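Local coordinates for protein thermosome subunit (Methanococcoides burtonii, PDB 3AQ1) that probably uses ATP binding and hydrolysis to help unfolded proteins fold, acting as a group II chaperonin, at residues Val234-Ile248 with Tyr255-Lys269. Sequence-based numbering, arbitrary orientation.
Sequences VIASGANVVFCQKGI and YIEKAGIYAVRRVKK
Strands 241-244 and 262-264 run side by side in the same direction, their axes 6° apart, and with helix 250-258 between them in sequence they make a beta-alpha-beta crossover of this TCP-1 family chaperonin. The ladder is the regular parallel one: Val242 gives its N-H to the Tyr262 carbonyl and accepts the N-H of Val264 at its own carbonyl O, while Asn240 O and Cys244 N carry the pattern outward to Tyr262 N and Val264 O. Past the strands the pairing turns irregular. Cys244 O accepts from Val267 N, and Arg266 N reaches Lys246 O at 3.0 Å in a straight bond (171°), although the donor stands above that carbonyl's plane. On its other edge strand 241-244 pairs with strand 184-193.

The two sheet faces are packed differently. Val241, Phe243, Tyr262 and Val264 share one; there Val241 and Tyr262 lie alongside each other, CG2 to CB 4.0 Å, and the Tyr262 hydroxyl is hydrogen-bonded to Thr312 OG1. Val267 CG2 comes to the edge of the Phe243 ring, whose other neighbours include Leu272 and Leu275 of helix 269-279. On the face of Val242 and Ala263, Ile248 lies across Ile256 at about a right angle, CG2 to CD1 4.1 Å, and its CD1 reaches the Ala263 methyl.

With CG anti to the backbone N (chi1 179°) and the chain extended, Gln245 passes Val267 O, CG lying 3.4 Å away, and crosses the Lys269 side chain obliquely, OE1 nearest Lys269 CG and NE2 nearest Lys269 CD. Cut back to an alanine, the side chain would end at CB, and the stem of Lys269 would probably lose the amide it lies against. At the opposite end, Ile261 CD1 lies 3.4 Å from Ala239 O, and its CG2 meets Val242 CG2 at 3.8 Å.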
# COMPACT_ATOMS: atom_id res chain seq x y z
N VAL A 234 -4.45 17.80 34.22
CA VAL A 234 -5.12 17.57 32.95
C VAL A 234 -6.04 18.75 32.64
O VAL A 234 -6.04 19.27 31.52
CB VAL A 234 -5.96 16.26 32.93
CG1 VAL A 234 -6.77 16.17 31.66
CG2 VAL A 234 -5.06 15.02 33.07
N ILE A 235 -6.81 19.17 33.64
CA ILE A 235 -7.75 20.28 33.43
C ILE A 235 -7.03 21.55 32.99
O ILE A 235 -7.50 22.27 32.12
CB ILE A 235 -8.56 20.58 34.69
CG1 ILE A 235 -9.21 19.31 35.23
CG2 ILE A 235 -9.60 21.62 34.39
CD1 ILE A 235 -10.58 19.54 35.85
N ALA A 236 -5.87 21.80 33.59
CA ALA A 236 -5.07 22.99 33.33
C ALA A 236 -4.40 23.05 31.95
O ALA A 236 -3.78 24.05 31.59
CB ALA A 236 -4.02 23.15 34.43
N SER A 237 -4.50 21.98 31.18
CA SER A 237 -3.89 21.95 29.85
C SER A 237 -4.63 22.84 28.88
O SER A 237 -4.08 23.22 27.86
CB SER A 237 -3.86 20.52 29.30
OG SER A 237 -5.17 20.07 29.02
N GLY A 238 -5.88 23.16 29.20
CA GLY A 238 -6.75 23.89 28.30
C GLY A 238 -7.61 22.98 27.44
O GLY A 238 -8.58 23.42 26.80
N ALA A 239 -7.26 21.71 27.44
CA ALA A 239 -7.87 20.71 26.57
C ALA A 239 -9.37 20.49 26.80
O ALA A 239 -9.83 20.38 27.92
CB ALA A 239 -7.12 19.38 26.69
N ASN A 240 -10.09 20.42 25.69
CA ASN A 240 -11.50 20.04 25.59
C ASN A 240 -11.75 18.53 25.72
O ASN A 240 -12.81 18.06 26.17
CB ASN A 240 -11.94 20.38 24.18
CG ASN A 240 -12.65 21.64 24.12
OD1 ASN A 240 -13.27 22.05 25.10
ND2 ASN A 240 -12.59 22.30 22.98
N VAL A 241 -10.76 17.77 25.27
CA VAL A 241 -10.92 16.37 24.97
C VAL A 241 -9.62 15.70 25.36
O VAL A 241 -8.53 16.17 25.01
CB VAL A 241 -11.16 16.20 23.47
CG1 VAL A 241 -11.03 14.76 23.08
CG2 VAL A 241 -12.52 16.78 23.09
N VAL A 242 -9.75 14.61 26.12
CA VAL A 242 -8.59 13.85 26.54
C VAL A 242 -8.75 12.40 26.11
O VAL A 242 -9.75 11.76 26.44
CB VAL A 242 -8.43 13.89 28.06
CG1 VAL A 242 -7.22 13.11 28.47
CG2 VAL A 242 -8.31 15.31 28.53
N PHE A 243 -7.79 11.89 25.36
CA PHE A 243 -7.68 10.46 25.08
C PHE A 243 -6.55 9.88 25.90
O PHE A 243 -5.40 10.31 25.78
CB PHE A 243 -7.43 10.21 23.59
CG PHE A 243 -8.59 10.53 22.71
CD1 PHE A 243 -9.63 9.62 22.55
CD2 PHE A 243 -8.66 11.74 22.04
CE1 PHE A 243 -10.72 9.92 21.74
CE2 PHE A 243 -9.73 12.04 21.22
CZ PHE A 243 -10.76 11.13 21.06
N CYS A 244 -6.85 8.92 26.75
CA CYS A 244 -5.82 8.31 27.57
C CYS A 244 -5.60 6.86 27.16
O CYS A 244 -6.54 6.11 26.98
CB CYS A 244 -6.18 8.41 29.05
SG CYS A 244 -4.95 7.73 30.15
N GLN A 245 -4.35 6.48 27.01
CA GLN A 245 -4.06 5.13 26.58
C GLN A 245 -4.36 4.16 27.72
O GLN A 245 -4.63 3.00 27.49
CB GLN A 245 -2.60 5.02 26.13
CG GLN A 245 -2.21 3.63 25.67
CD GLN A 245 -0.74 3.51 25.38
OE1 GLN A 245 -0.13 4.41 24.80
NE2 GLN A 245 -0.15 2.39 25.78
N LYS A 246 -4.30 4.65 28.96
CA LYS A 246 -4.49 3.77 30.10
C LYS A 246 -5.68 4.19 30.94
O LYS A 246 -6.60 4.82 30.44
CB LYS A 246 -3.21 3.67 30.94
CG LYS A 246 -2.18 2.69 30.36
CD LYS A 246 -0.75 3.19 30.52
CE LYS A 246 0.22 2.36 29.68
NZ LYS A 246 1.58 2.99 29.59
N GLY A 247 -5.66 3.82 32.22
CA GLY A 247 -6.76 4.14 33.11
C GLY A 247 -6.88 5.61 33.50
O GLY A 247 -5.91 6.37 33.52
N ILE A 248 -8.11 6.01 33.79
CA ILE A 248 -8.37 7.28 34.44
C ILE A 248 -9.17 7.00 35.71
O ILE A 248 -10.35 6.64 35.64
CB ILE A 248 -9.18 8.23 33.55
CG1 ILE A 248 -8.54 8.35 32.15
CG2 ILE A 248 -9.29 9.57 34.23
CD1 ILE A 248 -9.33 9.21 31.17
N TYR A 255 -13.74 15.12 38.51
CA TYR A 255 -13.20 16.46 38.33
C TYR A 255 -13.09 16.86 36.86
O TYR A 255 -13.44 17.98 36.48
CB TYR A 255 -11.82 16.56 38.99
CG TYR A 255 -11.89 16.35 40.48
CD1 TYR A 255 -12.92 16.90 41.23
CD2 TYR A 255 -10.92 15.61 41.14
CE1 TYR A 255 -13.00 16.70 42.60
CE2 TYR A 255 -10.99 15.41 42.50
CZ TYR A 255 -12.02 15.95 43.22
OH TYR A 255 -12.09 15.75 44.58
N ILE A 256 -12.60 15.93 36.05
CA ILE A 256 -12.46 16.16 34.62
C ILE A 256 -13.84 16.37 34.03
O ILE A 256 -14.07 17.28 33.24
CB ILE A 256 -11.75 14.97 33.93
CG1 ILE A 256 -10.33 14.83 34.49
CG2 ILE A 256 -11.69 15.17 32.43
CD1 ILE A 256 -9.58 13.68 33.89
N GLU A 257 -14.76 15.52 34.46
CA GLU A 257 -16.14 15.60 34.03
C GLU A 257 -16.76 16.94 34.42
O GLU A 257 -17.42 17.60 33.61
CB GLU A 257 -16.93 14.45 34.64
CG GLU A 257 -18.38 14.49 34.30
CD GLU A 257 -19.18 15.22 35.31
OE1 GLU A 257 -19.15 14.82 36.49
OE2 GLU A 257 -19.85 16.20 34.93
N LYS A 258 -16.54 17.34 35.67
CA LYS A 258 -17.10 18.61 36.14
C LYS A 258 -16.53 19.80 35.37
O LYS A 258 -17.23 20.79 35.17
CB LYS A 258 -17.00 18.77 37.67
CG LYS A 258 -18.15 18.07 38.45
CD LYS A 258 -19.52 18.61 38.00
CE LYS A 258 -20.68 17.69 38.35
NZ LYS A 258 -21.80 17.77 37.34
N ALA A 259 -15.29 19.70 34.91
CA ALA A 259 -14.71 20.75 34.08
C ALA A 259 -15.22 20.80 32.62
O ALA A 259 -14.77 21.62 31.82
CB ALA A 259 -13.16 20.67 34.12
N GLY A 260 -16.16 19.92 32.26
CA GLY A 260 -16.74 19.91 30.92
C GLY A 260 -15.90 19.18 29.88
O GLY A 260 -16.02 19.41 28.66
N ILE A 261 -15.05 18.27 30.35
CA ILE A 261 -14.10 17.58 29.48
C ILE A 261 -14.53 16.17 28.99
O ILE A 261 -14.86 15.28 29.77
CB ILE A 261 -12.69 17.54 30.11
CG1 ILE A 261 -12.20 18.97 30.36
CG2 ILE A 261 -11.72 16.84 29.20
CD1 ILE A 261 -10.79 19.04 30.88
N TYR A 262 -14.51 16.01 27.67
CA TYR A 262 -14.77 14.74 27.01
C TYR A 262 -13.51 13.86 27.13
O TYR A 262 -12.50 14.12 26.46
CB TYR A 262 -15.09 15.00 25.54
CG TYR A 262 -15.59 13.80 24.75
CD1 TYR A 262 -14.79 12.68 24.51
CD2 TYR A 262 -16.87 13.81 24.19
CE1 TYR A 262 -15.25 11.61 23.77
CE2 TYR A 262 -17.33 12.74 23.45
CZ TYR A 262 -16.53 11.65 23.25
OH TYR A 262 -17.03 10.60 22.51
N ALA A 263 -13.57 12.83 27.98
CA ALA A 263 -12.42 11.94 28.14
C ALA A 263 -12.74 10.49 27.82
O ALA A 263 -13.82 10.00 28.13
CB ALA A 263 -11.81 12.07 29.54
N VAL A 264 -11.81 9.80 27.19
CA VAL A 264 -11.96 8.37 27.00
C VAL A 264 -10.76 7.67 27.62
O VAL A 264 -9.65 8.16 27.53
CB VAL A 264 -12.15 7.98 25.51
CG1 VAL A 264 -12.91 9.06 24.75
CG2 VAL A 264 -10.85 7.79 24.87
N ARG A 265 -10.99 6.53 28.26
CA ARG A 265 -9.92 5.75 28.87
C ARG A 265 -9.57 4.54 28.00
O ARG A 265 -10.32 4.20 27.09
CB ARG A 265 -10.34 5.28 30.26
CG ARG A 265 -11.34 4.14 30.24
CD ARG A 265 -12.08 3.98 31.57
NE ARG A 265 -13.00 2.85 31.50
CZ ARG A 265 -12.71 1.63 31.95
NH1 ARG A 265 -11.54 1.39 32.53
NH2 ARG A 265 -13.60 0.66 31.84
N ARG A 266 -8.44 3.92 28.30
CA ARG A 266 -7.96 2.69 27.64
C ARG A 266 -8.08 2.70 26.11
O ARG A 266 -8.82 1.91 25.50
CB ARG A 266 -8.63 1.45 28.26
CG ARG A 266 -8.46 1.39 29.77
CD ARG A 266 -8.58 -0.01 30.36
NE ARG A 266 -8.40 0.02 31.82
CZ ARG A 266 -7.22 0.17 32.43
NH1 ARG A 266 -6.10 0.29 31.71
NH2 ARG A 266 -7.16 0.21 33.76
N VAL A 267 -7.34 3.61 25.48
CA VAL A 267 -7.39 3.80 24.05
C VAL A 267 -6.24 3.07 23.45
O VAL A 267 -5.12 3.15 23.96
CB VAL A 267 -7.31 5.31 23.68
CG1 VAL A 267 -7.08 5.51 22.18
CG2 VAL A 267 -8.55 5.98 24.09
N LYS A 268 -6.51 2.33 22.37
CA LYS A 268 -5.48 1.54 21.72
C LYS A 268 -4.34 2.45 21.29
O LYS A 268 -4.57 3.46 20.63
CB LYS A 268 -6.03 0.77 20.52
CG LYS A 268 -7.10 -0.25 20.88
CD LYS A 268 -7.52 -1.10 19.67
CE LYS A 268 -8.13 -0.24 18.57
NZ LYS A 268 -8.56 -1.05 17.39
N LYS A 269 -3.11 2.09 21.68
CA LYS A 269 -1.88 2.76 21.25
C LYS A 269 -1.88 3.18 19.77
O LYS A 269 -1.31 4.21 19.42
CB LYS A 269 -0.66 1.88 21.58
CG LYS A 269 0.61 2.64 21.96
CD LYS A 269 1.72 1.71 22.51
CE LYS A 269 2.85 2.50 23.20
NZ LYS A 269 3.74 1.69 24.09